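Local coordinates for protein carbonic anhydrase (Porphyridium purpureum, PDB 1DDZ) that probably catalyses the reversible hydration of carbon dioxide to hydrogencarbonate and a proton, as a zinc-dependent carbonic anhydrase of the beta class, at residues Asp54-Phe57 against Phe58-Leu61; Ser143-Gly146 against Leu147-Trp151; Val216-Gly219 against Lys220-Leu224; Arg410-Arg413 against Arg414-Ala418. All blocks are in the same frame, centred on the assembly; numbering follows the deposited sequence.

Contact 1. Residues Asp54-Phe57 against Phe58-Leu61; sequences DPEF and FNRL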
loop_
_atom_site.group_PDB
_atom_site.type_symbol
_atom_site.label_atom_id
_atom_site.label_comp_id
_atom_site.label_asym_id
_atom_site.label_seq_id
_atom_site.Cartn_x
_atom_site.Cartn_y
_atom_site.Cartn_z
ATOM N N ASP A 54 -27.262 -33.513 6.523
ATOM C CA ASP A 54 -28.334 -32.542 6.589
ATOM C C ASP A 54 -28.643 -32.044 5.190
ATOM O O ASP A 54 -27.914 -31.231 4.627
ATOM C CB ASP A 54 -27.897 -31.393 7.490
ATOM C CG ASP A 54 -28.927 -30.289 7.600
ATOM O OD1 ASP A 54 -28.563 -29.248 8.167
ATOM O OD2 ASP A 54 -30.079 -30.432 7.149
ATOM N N PRO A 55 -29.758 -32.509 4.620
ATOM C CA PRO A 55 -30.193 -32.123 3.277
ATOM C C PRO A 55 -30.485 -30.639 3.125
ATOM O O PRO A 55 -30.593 -30.153 2.022
ATOM C CB PRO A 55 -31.449 -32.958 3.073
ATOM C CG PRO A 55 -31.972 -33.118 4.474
ATOM C CD PRO A 55 -30.718 -33.452 5.224
ATOM N N GLU A 56 -30.621 -29.923 4.230
ATOM C CA GLU A 56 -30.887 -28.490 4.163
ATOM C C GLU A 56 -29.599 -27.706 4.313
ATOM O O GLU A 56 -29.634 -26.479 4.393
ATOM C CB GLU A 56 -31.847 -28.057 5.279
ATOM C CG GLU A 56 -33.278 -28.591 5.158
ATOM C CD GLU A 56 -33.991 -28.119 3.898
ATOM O OE1 GLU A 56 -34.092 -26.893 3.682
ATOM O OE2 GLU A 56 -34.455 -28.984 3.121
ATOM N N PHE A 57 -28.470 -28.418 4.338
ATOM C CA PHE A 57 -27.155 -27.806 4.522
ATOM C C PHE A 57 -26.877 -26.565 3.680
ATOM O O PHE A 57 -26.554 -25.501 4.205
ATOM C CB PHE A 57 -26.043 -28.826 4.296
ATOM C CG PHE A 57 -24.686 -28.306 4.656
ATOM C CD1 PHE A 57 -24.231 -28.364 5.977
ATOM C CD2 PHE A 57 -23.875 -27.708 3.690
ATOM C CE1 PHE A 57 -22.989 -27.826 6.331
ATOM C CE2 PHE A 57 -22.632 -27.165 4.030
ATOM C CZ PHE A 57 -22.188 -27.226 5.353
ATOM N N PHE A 58 -26.992 -26.687 2.367
ATOM C CA PHE A 58 -26.715 -25.545 1.509
ATOM C C PHE A 58 -27.812 -24.505 1.510
ATOM O O PHE A 58 -27.530 -23.314 1.429
ATOM C CB PHE A 58 -26.326 -26.005 0.104
ATOM C CG PHE A 58 -25.031 -26.766 0.083
ATOM C CD1 PHE A 58 -25.024 -28.153 0.038
ATOM C CD2 PHE A 58 -23.820 -26.098 0.208
ATOM C CE1 PHE A 58 -23.822 -28.869 0.134
ATOM C CE2 PHE A 58 -22.624 -26.802 0.301
ATOM C CZ PHE A 58 -22.620 -28.187 0.266
ATOM N N ASN A 59 -29.056 -24.937 1.710
ATOM C CA ASN A 59 -30.188 -24.002 1.755
ATOM C C ASN A 59 -30.008 -23.044 2.913
ATOM O O ASN A 59 -30.269 -21.855 2.793
ATOM C CB ASN A 59 -31.518 -24.749 1.910
ATOM C CG ASN A 59 -31.909 -25.524 0.652
ATOM O OD1 ASN A 59 -31.710 -25.059 -0.471
ATOM N ND2 ASN A 59 -32.473 -26.702 0.837
ATOM N N ARG A 60 -29.532 -23.569 4.036
ATOM C CA ARG A 60 -29.303 -22.747 5.214
ATOM C C ARG A 60 -28.095 -21.844 4.946
ATOM O O ARG A 60 -28.170 -20.630 5.136
ATOM C CB ARG A 60 -29.059 -23.632 6.435
ATOM C CG ARG A 60 -29.017 -22.882 7.770
ATOM C CD ARG A 60 -28.633 -23.830 8.887
ATOM N NE ARG A 60 -29.541 -24.965 8.933
ATOM C CZ ARG A 60 -29.183 -26.229 8.740
ATOM N NH1 ARG A 60 -27.917 -26.543 8.494
ATOM N NH2 ARG A 60 -30.110 -27.176 8.744
ATOM N N LEU A 61 -27.021 -22.435 4.420
ATOM C CA LEU A 61 -25.787 -21.711 4.093
ATOM C C LEU A 61 -26.095 -20.533 3.187
ATOM O O LEU A 61 -25.763 -19.389 3.482
ATOM C CB LEU A 61 -24.819 -22.642 3.368
ATOM C CG LEU A 61 -23.340 -22.270 3.268
ATOM C CD1 LEU A 61 -22.629 -22.589 4.586
ATOM C CD2 LEU A 61 -22.719 -23.083 2.147
HETATM O O HOH W 1 -29.262 -27.741 1.038
HETATM O O HOH W 2 -25.464 -24.804 6.730
#
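Arg60 turns the end of its guanidinium group onto one carboxylate oxygen of Asp54: NH2 lies 2.6 Å and NH1 2.8 Å from OD1, which sits in the guanidinium plane. The NH2 bond uses the syn lone pair of OD1, and the two flat groups are 30° apart in this salt bridge. The bend of the arginine chain at chi3 (-56°) turns its end back toward the residue six places earlier. The other oxygen, Asp54 OD2, accepts from Glu56 N at 3.0 Å, which makes an Asx turn inside the type I turn Asp54-Phe57. With an alanine here, the Arg60 guanidinium is likely to lose its carboxylate mate and the Glu56 N-H its acceptor. Further round, Asn59 ND2 reaches Glu56 OE1 at 3.3 Å, from above the carboxylate plane. The Phe57 ring puts its edge to the face of Phe58 in a T-shaped pair, centroids 4.9 Å apart and planes at 78°, with Phe57 CD2 over the ring centre. The turn joins helix 38-53 to helix 57-62; Phe57 packs on Met50, Phe58 meets Trp46 edge-to-face, and Leu61 touches the loop residues Arg332, Val333 and Val470.

Contact 2. Residues Ser143-Gly146 against Leu147-Trp151; sequences SRLG and LIDNW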
loop_
_atom_site.group_PDB
_atom_site.type_symbol
_atom_site.label_atom_id
_atom_site.label_comp_id
_atom_site.label_asym_id
_atom_site.label_seq_id
_atom_site.Cartn_x
_atom_site.Cartn_y
_atom_site.Cartn_z
ATOM N N SER A 143 16.270 -13.280 8.647
ATOM C CA SER A 143 16.555 -12.023 7.980
ATOM C C SER A 143 16.793 -12.252 6.490
ATOM O O SER A 143 16.730 -13.395 6.021
ATOM C CB SER A 143 17.735 -11.306 8.637
ATOM O OG SER A 143 18.893 -12.117 8.602
ATOM N N ARG A 144 16.991 -11.172 5.740
ATOM C CA ARG A 144 17.231 -11.271 4.309
ATOM C C ARG A 144 16.067 -12.016 3.628
ATOM O O ARG A 144 16.292 -12.868 2.771
ATOM C CB ARG A 144 18.548 -12.027 4.070
ATOM C CG ARG A 144 19.801 -11.307 4.579
ATOM C CD ARG A 144 21.052 -12.190 4.514
ATOM N NE ARG A 144 21.068 -13.182 5.594
ATOM C CZ ARG A 144 21.414 -14.463 5.450
ATOM N NH1 ARG A 144 21.782 -14.930 4.261
ATOM N NH2 ARG A 144 21.383 -15.287 6.496
ATOM N N LEU A 145 14.837 -11.755 4.066
ATOM C CA LEU A 145 13.675 -12.434 3.496
ATOM C C LEU A 145 13.111 -11.797 2.219
ATOM O O LEU A 145 12.191 -12.346 1.619
ATOM C CB LEU A 145 12.572 -12.582 4.545
ATOM C CG LEU A 145 12.862 -13.454 5.776
ATOM C CD1 LEU A 145 11.628 -13.524 6.636
ATOM C CD2 LEU A 145 13.263 -14.850 5.382
ATOM N N GLY A 146 13.653 -10.656 1.802
ATOM C CA GLY A 146 13.170 -9.996 0.604
ATOM C C GLY A 146 11.886 -9.192 0.774
ATOM O O GLY A 146 11.658 -8.560 1.818
ATOM N N LEU A 147 11.030 -9.239 -0.248
ATOM C CA LEU A 147 9.741 -8.527 -0.268
ATOM C C LEU A 147 9.018 -8.522 1.084
ATOM O O LEU A 147 8.684 -7.463 1.615
ATOM C CB LEU A 147 8.823 -9.159 -1.324
ATOM C CG LEU A 147 7.375 -8.755 -1.714
ATOM C CD1 LEU A 147 6.387 -8.751 -0.565
ATOM C CD2 LEU A 147 7.369 -7.435 -2.391
ATOM N N ILE A 148 8.734 -9.708 1.605
ATOM C CA ILE A 148 8.016 -9.830 2.858
ATOM C C ILE A 148 8.672 -9.185 4.089
ATOM O O ILE A 148 7.972 -8.866 5.056
ATOM C CB ILE A 148 7.670 -11.290 3.154
ATOM C CG1 ILE A 148 6.637 -11.348 4.282
ATOM C CG2 ILE A 148 8.933 -12.072 3.492
ATOM C CD1 ILE A 148 6.062 -12.691 4.475
ATOM N N ASP A 149 9.987 -8.969 4.065
ATOM C CA ASP A 149 10.639 -8.353 5.222
ATOM C C ASP A 149 10.156 -6.917 5.415
ATOM O O ASP A 149 10.132 -6.402 6.536
ATOM C CB ASP A 149 12.156 -8.383 5.061
ATOM C CG ASP A 149 12.805 -9.402 5.945
ATOM O OD1 ASP A 149 12.128 -9.944 6.847
ATOM O OD2 ASP A 149 14.005 -9.665 5.753
ATOM N N ASN A 150 9.709 -6.288 4.322
ATOM C CA ASN A 150 9.197 -4.913 4.373
ATOM C C ASN A 150 7.837 -4.902 5.082
ATOM O O ASN A 150 7.487 -3.966 5.791
ATOM C CB ASN A 150 9.099 -4.342 2.965
ATOM C CG ASN A 150 10.447 -4.307 2.252
ATOM O OD1 ASN A 150 11.345 -3.554 2.620
ATOM N ND2 ASN A 150 10.590 -5.128 1.223
ATOM N N TRP A 151 7.086 -5.985 4.930
ATOM C CA TRP A 151 5.799 -6.122 5.597
ATOM C C TRP A 151 6.125 -6.329 7.082
ATOM O O TRP A 151 5.579 -5.660 7.956
ATOM C CB TRP A 151 5.058 -7.357 5.052
ATOM C CG TRP A 151 3.684 -7.557 5.633
ATOM C CD1 TRP A 151 3.330 -8.417 6.631
ATOM C CD2 TRP A 151 2.478 -6.884 5.234
ATOM N NE1 TRP A 151 1.980 -8.321 6.880
ATOM C CE2 TRP A 151 1.433 -7.391 6.037
ATOM C CE3 TRP A 151 2.182 -5.904 4.272
ATOM C CZ2 TRP A 151 0.110 -6.955 5.906
ATOM C CZ3 TRP A 151 0.867 -5.470 4.145
ATOM C CH2 TRP A 151 -0.151 -5.998 4.960
#
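The first turn of helix 147-161, weakly bonded here, is where Asp149 reaches back to the loop that follows helix 134-141. Asp149 OD2 accepts the backbone N-H of Leu145 at 2.8 Å, with an N-H...O angle of 160°; the donor comes from above the carboxylate plane, 58° out of it. The leucine side chain crosses that of Asp149 at about a right angle, its CB 3.5 Å from Asp149 CG. An asparagine in place of Asp149 would probably weaken the hold on the Leu145 N-H, because the negative charge facing it would be lost. Gly146 O takes Asp149 N at 2.8 Å, so main chain and side chain of one aspartate both bind the loop. At the phi of 79° of Gly146 a CB would be jammed against the preceding carbonyl oxygen, which by itself calls for glycine where the loop enters the helix. At the next residue, Leu147 O receives both Asn150 N and Asn150 ND2 from the same face of its plane; Asn150 ND2 also binds Ser195 of the second subunit. Ile148 CG2 packs 3.8 Å from Leu145 CB, and Gln368 of helix 361-373 bonds to Ile148 N and Leu145 O.

Contact 3. Residues Val216-Gly219 against Lys220-Leu224; sequences VGDG and KLRDL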
loop_
_atom_site.group_PDB
_atom_site.type_symbol
_atom_site.label_atom_id
_atom_site.label_comp_id
_atom_site.label_asym_id
_atom_site.label_seq_id
_atom_site.Cartn_x
_atom_site.Cartn_y
_atom_site.Cartn_z
ATOM N N VAL A 216 -3.597 -22.651 19.461
ATOM C CA VAL A 216 -4.339 -23.736 18.818
ATOM C C VAL A 216 -4.461 -24.983 19.706
ATOM O O VAL A 216 -5.342 -25.810 19.497
ATOM C CB VAL A 216 -3.725 -24.090 17.428
ATOM C CG1 VAL A 216 -2.428 -24.844 17.594
ATOM C CG2 VAL A 216 -4.708 -24.882 16.584
ATOM N N GLY A 217 -3.604 -25.087 20.722
ATOM C CA GLY A 217 -3.646 -26.228 21.628
ATOM C C GLY A 217 -4.903 -26.320 22.477
ATOM O O GLY A 217 -5.150 -27.352 23.075
ATOM N N ASP A 218 -5.668 -25.232 22.575
ATOM C CA ASP A 218 -6.913 -25.238 23.348
ATOM C C ASP A 218 -8.049 -24.441 22.683
ATOM O O ASP A 218 -9.220 -24.552 23.077
ATOM C CB ASP A 218 -6.691 -24.744 24.792
ATOM C CG ASP A 218 -6.239 -23.283 24.873
ATOM O OD1 ASP A 218 -5.962 -22.832 26.003
ATOM O OD2 ASP A 218 -6.161 -22.584 23.838
ATOM N N GLY A 219 -7.691 -23.626 21.693
ATOM C CA GLY A 219 -8.674 -22.830 20.983
ATOM C C GLY A 219 -9.400 -21.843 21.870
ATOM O O GLY A 219 -10.465 -21.354 21.506
ATOM N N LYS A 220 -8.783 -21.455 22.980
ATOM C CA LYS A 220 -9.429 -20.544 23.907
ATOM C C LYS A 220 -9.031 -19.114 23.673
ATOM O O LYS A 220 -7.857 -18.764 23.743
ATOM C CB LYS A 220 -9.123 -20.955 25.344
ATOM C CG LYS A 220 -9.928 -20.193 26.368
ATOM C CD LYS A 220 -9.786 -20.771 27.757
ATOM C CE LYS A 220 -10.905 -20.227 28.628
ATOM N NZ LYS A 220 -10.941 -20.735 30.029
ATOM N N LEU A 221 -10.015 -18.270 23.410
ATOM C CA LEU A 221 -9.731 -16.868 23.158
ATOM C C LEU A 221 -9.429 -16.128 24.454
ATOM O O LEU A 221 -10.171 -16.267 25.433
ATOM C CB LEU A 221 -10.913 -16.199 22.461
ATOM C CG LEU A 221 -11.288 -16.679 21.059
ATOM C CD1 LEU A 221 -12.529 -15.902 20.632
ATOM C CD2 LEU A 221 -10.150 -16.467 20.065
ATOM N N ARG A 222 -8.336 -15.358 24.455
ATOM C CA ARG A 222 -7.918 -14.568 25.613
ATOM C C ARG A 222 -8.153 -13.121 25.249
ATOM O O ARG A 222 -7.955 -12.722 24.094
ATOM C CB ARG A 222 -6.446 -14.768 25.918
ATOM C CG ARG A 222 -5.939 -16.165 25.792
ATOM C CD ARG A 222 -6.592 -17.098 26.739
ATOM N NE ARG A 222 -5.834 -18.342 26.752
ATOM C CZ ARG A 222 -5.950 -19.274 27.688
ATOM N NH1 ARG A 222 -6.803 -19.098 28.687
ATOM N NH2 ARG A 222 -5.199 -20.371 27.639
ATOM N N ASP A 223 -8.503 -12.316 26.238
ATOM C CA ASP A 223 -8.821 -10.916 26.002
ATOM C C ASP A 223 -7.621 -9.981 25.978
ATOM O O ASP A 223 -6.720 -10.123 26.782
ATOM C CB ASP A 223 -9.813 -10.473 27.070
ATOM C CG ASP A 223 -10.558 -9.235 26.703
ATOM O OD1 ASP A 223 -10.359 -8.733 25.583
ATOM O OD2 ASP A 223 -11.359 -8.759 27.545
ATOM N N LEU A 224 -7.580 -9.084 24.995
ATOM C CA LEU A 224 -6.502 -8.094 24.913
ATOM C C LEU A 224 -7.064 -6.713 25.176
ATOM O O LEU A 224 -6.319 -5.734 25.173
ATOM C CB LEU A 224 -5.837 -8.070 23.540
ATOM C CG LEU A 224 -4.621 -8.945 23.264
ATOM C CD1 LEU A 224 -3.502 -8.608 24.218
ATOM C CD2 LEU A 224 -5.003 -10.364 23.412
HETATM O O HOH W 3 -5.587 -19.938 23.918
#
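Asp218 OD2 is gripped by two donors: the backbone N of Lys220 at 3.0 Å and a water at 2.7 Å. The Lys220 bond is nearly straight, with an N-H...O angle of 171°, yet it meets OD2 from well above the carboxylate plane, 65° out of it. The first torsion of Asp218, which sets CG between the backbone N and the carbonyl carbon, brings the carboxylate to this N-H. The same water donates to Lys220 O at 2.6 Å and takes a weak bond from Arg222 NE, so it links the carboxylate, the main chain and the arginine. The second oxygen, Asp218 OD1, forms a salt bridge with Arg222 NH2 at 3.1 Å. These two side chains approach from opposite directions, their flat groups 61° apart, and the bend of Arg222 at chi2 returns its end toward the aspartate. Lys220 CB lies over one face of the guanidinium, 4.3 Å above its plane. Between Asp218 and Lys220, Gly219 takes a positive phi, which glycine adopts easily. The turn belongs to the connection of a beta-hairpin, leading from strand 208-214 into the antiparallel strand 222-227, which is outermost in the sheet within this chain. Arg222 pairs through its backbone with Val213, Leu221 packs on Val212 and Tyr214, and helix 292-307 lies alongside, where Arg301 bonds to Asp218 O.

Contact 4. Residues Arg410-Arg413 against Arg414-Ala418; sequences RDVR and RHNQA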
loop_
_atom_site.group_PDB
_atom_site.type_symbol
_atom_site.label_atom_id
_atom_site.label_comp_id
_atom_site.label_asym_id
_atom_site.label_seq_id
_atom_site.Cartn_x
_atom_site.Cartn_y
_atom_site.Cartn_z
ATOM N N ARG A 410 -13.900 -2.635 -11.984
ATOM C CA ARG A 410 -14.438 -1.841 -13.074
ATOM C C ARG A 410 -13.582 -2.014 -14.326
ATOM O O ARG A 410 -14.102 -2.074 -15.433
ATOM C CB ARG A 410 -14.525 -0.374 -12.680
ATOM C CG ARG A 410 -15.829 -0.014 -12.000
ATOM C CD ARG A 410 -16.995 -0.125 -12.970
ATOM N NE ARG A 410 -17.855 1.030 -12.805
ATOM C CZ ARG A 410 -17.970 2.034 -13.665
ATOM N NH1 ARG A 410 -17.312 2.048 -14.814
ATOM N NH2 ARG A 410 -18.650 3.098 -13.300
ATOM N N ASP A 411 -12.271 -2.145 -14.148
ATOM C CA ASP A 411 -11.360 -2.356 -15.279
ATOM C C ASP A 411 -11.686 -3.677 -15.963
ATOM O O ASP A 411 -11.609 -3.809 -17.183
ATOM C CB ASP A 411 -9.909 -2.411 -14.797
ATOM C CG ASP A 411 -9.371 -1.062 -14.379
ATOM O OD1 ASP A 411 -10.056 -0.026 -14.522
ATOM O OD2 ASP A 411 -8.231 -1.042 -13.899
ATOM N N VAL A 412 -11.993 -4.675 -15.154
ATOM C CA VAL A 412 -12.359 -5.981 -15.672
ATOM C C VAL A 412 -13.634 -5.862 -16.525
ATOM O O VAL A 412 -13.701 -6.425 -17.617
ATOM C CB VAL A 412 -12.591 -6.992 -14.521
ATOM C CG1 VAL A 412 -12.986 -8.356 -15.076
ATOM C CG2 VAL A 412 -11.346 -7.117 -13.664
ATOM N N ARG A 413 -14.621 -5.110 -16.037
ATOM C CA ARG A 413 -15.875 -4.931 -16.747
ATOM C C ARG A 413 -15.599 -4.280 -18.087
ATOM O O ARG A 413 -15.972 -4.815 -19.137
ATOM C CB ARG A 413 -16.819 -4.039 -15.947
ATOM C CG ARG A 413 -18.246 -4.191 -16.388
ATOM C CD ARG A 413 -19.155 -3.130 -15.826
ATOM N NE ARG A 413 -19.008 -1.945 -16.636
ATOM C CZ ARG A 413 -19.978 -1.403 -17.353
ATOM N NH1 ARG A 413 -21.194 -1.933 -17.360
ATOM N NH2 ARG A 413 -19.719 -0.322 -18.072
ATOM N N ARG A 414 -14.900 -3.149 -18.028
ATOM C CA ARG A 414 -14.543 -2.356 -19.196
ATOM C C ARG A 414 -13.787 -3.101 -20.251
ATOM O O ARG A 414 -14.001 -2.873 -21.415
ATOM C CB ARG A 414 -13.734 -1.139 -18.787
ATOM C CG ARG A 414 -13.152 -0.373 -19.946
ATOM C CD ARG A 414 -12.534 0.948 -19.517
ATOM N NE ARG A 414 -11.538 0.762 -18.472
ATOM C CZ ARG A 414 -10.263 1.116 -18.575
ATOM N NH1 ARG A 414 -9.801 1.679 -19.694
ATOM N NH2 ARG A 414 -9.453 0.932 -17.537
ATOM N N HIS A 415 -12.900 -3.999 -19.854
ATOM C CA HIS A 415 -12.110 -4.734 -20.834
ATOM C C HIS A 415 -12.750 -6.025 -21.308
ATOM O O HIS A 415 -12.114 -6.789 -22.016
ATOM C CB HIS A 415 -10.706 -5.072 -20.274
ATOM C CG HIS A 415 -9.823 -3.879 -20.046
ATOM N ND1 HIS A 415 -9.230 -3.612 -18.831
ATOM C CD2 HIS A 415 -9.491 -2.846 -20.856
ATOM C CE1 HIS A 415 -8.585 -2.465 -18.896
ATOM N NE2 HIS A 415 -8.727 -1.979 -20.114
ATOM N N ASN A 416 -13.968 -6.299 -20.868
ATOM C CA ASN A 416 -14.622 -7.540 -21.240
ATOM C C ASN A 416 -16.055 -7.336 -21.664
ATOM O O ASN A 416 -16.892 -8.215 -21.453
ATOM C CB ASN A 416 -14.582 -8.508 -20.064
ATOM C CG ASN A 416 -13.197 -9.038 -19.805
ATOM O OD1 ASN A 416 -12.829 -10.086 -20.286
ATOM N ND2 ASN A 416 -12.416 -8.307 -19.032
ATOM N N GLN A 417 -16.338 -6.158 -22.201
ATOM C CA GLN A 417 -17.668 -5.811 -22.659
ATOM C C GLN A 417 -18.120 -6.711 -23.811
ATOM O O GLN A 417 -19.313 -6.941 -23.990
ATOM C CB GLN A 417 -17.721 -4.340 -23.076
ATOM C CG GLN A 417 -17.738 -3.366 -21.914
ATOM C CD GLN A 417 -19.053 -3.357 -21.179
ATOM O OE1 GLN A 417 -19.638 -4.409 -20.951
ATOM N NE2 GLN A 417 -19.527 -2.165 -20.802
ATOM N N ALA A 418 -17.176 -7.254 -24.564
ATOM C CA ALA A 418 -17.512 -8.133 -25.669
ATOM C C ALA A 418 -18.380 -9.265 -25.144
ATOM O O ALA A 418 -19.479 -9.502 -25.657
ATOM C CB ALA A 418 -16.251 -8.688 -26.312
#
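Asn416 ND2 donates to Val412 O at 2.7 Å, on a lone pair in the carbonyl plane, and the oxygen lies 14° out of the amide plane. With CG anti to the carbonyl carbon (chi1 -71°), the amide turns back to the last turn of helix 407-414. The backbone N of Asn416 serves Arg413 O at 3.0 Å. Arg410 O and Asp411 O are taken in the helical way by the backbone N of Arg414 and of His415, at 2.9 Å and 3.0 Å. Asp411 OD1 receives a weak bond from Arg414 NH2 at 3.2 Å, part of a salt bridge; the two side chains run side by side, and OD1 lies at the guanidinium edge. Each charge has a further partner on the second subunit: His358 there bonds to Asp411 OD2, and Glu440 there pairs with Arg414 NH1. Gln417 NE2 rests over one face of the Arg413 guanidinium as packing, not as a hydrogen bond, both groups being donors; Arg413 NH2 bonds instead to Val9 O of the second subunit. With His415 also stacked on His415 of that subunit, these pairs couple the helix end to the dimer interface and probably balance its charges.

In the fold
All four contacts are local and separate, following one another along the chain without touching. Contacts 1 and 2 lie on opposite sides of the chain's centre, as do contacts 3 and 4, whose centres are 45 Å apart; the closest pair, contacts 2 and 3, has centres 29 Å apart. Each has a zinc ion within about 14 Å of a side chain. The side chain of Ile148 in contact 2 is about 8 Å from that of the zinc ligand Asp76, and that of Leu221 in contact 3 about 8 Å from that of His130. Contacts 1 and 4 lie nearer the second zinc site, the side chain of Leu61 about 10 Å from that of His384 and that of Val412 about 12 Å from that of Cys387. Contacts 2 and 4 both touch the second subunit.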